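Local atomic coordinates of putative NADH-flavin reductase (Lactobacillus casei ATCC 334, PDB entry 3H2S), a protein that binds NADPH on a Rossmann-type fold and probably acts as an NAD(P)H-dependent oxidoreductase. Residues Ala195-Asp198 and Gln199-His202. Numbering follows the deposited sequence.
Sequences AILD and QLEH
Ala195 O accepts the backbone N-H of Gln199 at 3.1 Å, the first of four i-to-i+4 bonds in the last turns of helix 189-201. The same carbonyl oxygen takes a second proton, from a water 2.9 Å away. Gln199 CG passes 3.5 Å from Ala195 O, while the bend about the CB-CG bond (chi2 -65°) carries the amide away to where NE2 reaches that water only weakly. Its OE1 meanwhile accepts N-H groups of Thr204 and Ala205, tying the chain that leaves the helix back to the helix's last turn.

Ile196 O bonds Leu200 N at 3.0 Å, with the donor in the carbonyl plane. On the buried flank, Ile196 CG2 lies 4.3 Å from Leu200 CD2, and both side chains pack on Val67 and Val101 on the parallel strands 65-68 and 99-103. Ile196 also touches Ile103, a residue of the NADPH site.

Leu197 O receives Glu201 N, while its CD1 meets Leu200 CD2 at 4.2 Å, the two side chains crossing obliquely. Leu200 CD2 thus has Ile196 CG2 and Leu197 CD1 beside it, and Leu197 continues the apolar face onto Ile16 of helix 11-22.

Asp198 O closes the series by accepting His202 N at 2.9 Å, although His202 has already left helical geometry. The Asp198 carboxylate is held at both oxygens: OD1 by a salt bridge to Arg23 NH1, OD2 by a hydrogen bond to Tyr170 OH. Glu201, extended beyond CG (chi2 -174°), makes a salt bridge through OE1 to the same NH1; the two carboxylate oxygens, Asp198 OD1 and Glu201 OE1, stay 5.1 Å apart.

One guanidinium nitrogen shared by two carboxylates probably offsets their mutual repulsion and favours their charged forms, while the leucine-isoleucine face seats this Rossmann-fold helix on the sheet.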
# COMPACT_ATOMS: atom_id res chain seq x y z
N ALA A 195 -23.00 -2.03 -12.75
CA ALA A 195 -21.72 -1.61 -13.34
C ALA A 195 -20.57 -2.53 -12.93
O ALA A 195 -19.70 -2.85 -13.73
CB ALA A 195 -21.41 -0.14 -12.95
N ILE A 196 -20.52 -2.89 -11.66
CA ILE A 196 -19.52 -3.81 -11.17
C ILE A 196 -19.60 -5.19 -11.81
O ILE A 196 -18.59 -5.69 -12.32
CB ILE A 196 -19.59 -3.91 -9.63
CG1 ILE A 196 -19.13 -2.56 -9.02
CG2 ILE A 196 -18.72 -5.07 -9.14
CD1 ILE A 196 -19.30 -2.46 -7.51
N LEU A 197 -20.79 -5.77 -11.85
CA LEU A 197 -20.98 -7.08 -12.44
C LEU A 197 -20.77 -7.03 -13.94
O LEU A 197 -20.25 -7.98 -14.51
CB LEU A 197 -22.36 -7.66 -12.11
CG LEU A 197 -22.37 -8.58 -10.88
CD1 LEU A 197 -21.44 -9.77 -11.06
CD2 LEU A 197 -22.03 -7.81 -9.61
N ASP A 198 -21.10 -5.90 -14.57
CA ASP A 198 -20.82 -5.73 -16.00
C ASP A 198 -19.32 -5.86 -16.26
O ASP A 198 -18.91 -6.49 -17.22
CB ASP A 198 -21.33 -4.38 -16.50
CG ASP A 198 -22.81 -4.41 -16.83
OD1 ASP A 198 -23.43 -5.49 -16.75
OD2 ASP A 198 -23.35 -3.34 -17.19
N GLN A 199 -18.52 -5.18 -15.44
CA GLN A 199 -17.06 -5.24 -15.59
C GLN A 199 -16.53 -6.64 -15.31
O GLN A 199 -15.61 -7.10 -15.97
CB GLN A 199 -16.39 -4.22 -14.67
CG GLN A 199 -16.51 -2.79 -15.15
CD GLN A 199 -15.79 -2.56 -16.48
OE1 GLN A 199 -14.76 -3.17 -16.75
NE2 GLN A 199 -16.37 -1.73 -17.33
N LEU A 200 -17.05 -7.29 -14.27
CA LEU A 200 -16.61 -8.66 -13.95
C LEU A 200 -16.87 -9.62 -15.12
O LEU A 200 -16.04 -10.47 -15.43
CB LEU A 200 -17.33 -9.15 -12.69
CG LEU A 200 -16.55 -9.22 -11.38
CD1 LEU A 200 -15.32 -8.35 -11.36
CD2 LEU A 200 -17.45 -9.00 -10.17
N GLU A 201 -18.03 -9.47 -15.76
CA GLU A 201 -18.42 -10.38 -16.84
C GLU A 201 -17.75 -10.01 -18.15
O GLU A 201 -17.39 -10.88 -18.93
CB GLU A 201 -19.94 -10.46 -17.00
CG GLU A 201 -20.63 -11.17 -15.84
CD GLU A 201 -22.12 -11.37 -16.06
OE1 GLU A 201 -22.76 -10.50 -16.70
OE2 GLU A 201 -22.65 -12.44 -15.65
N HIS A 202 -17.52 -8.71 -18.35
CA HIS A 202 -16.87 -8.22 -19.56
C HIS A 202 -15.93 -7.07 -19.22
O HIS A 202 -16.33 -5.90 -19.28
CB HIS A 202 -17.91 -7.72 -20.57
CG HIS A 202 -18.61 -8.81 -21.32
ND1 HIS A 202 -18.95 -8.69 -22.65
CD2 HIS A 202 -19.13 -9.99 -20.89
CE1 HIS A 202 -19.62 -9.77 -23.03
NE2 HIS A 202 -19.73 -10.58 -21.98
O HOH W 1 -19.56 -1.36 -16.27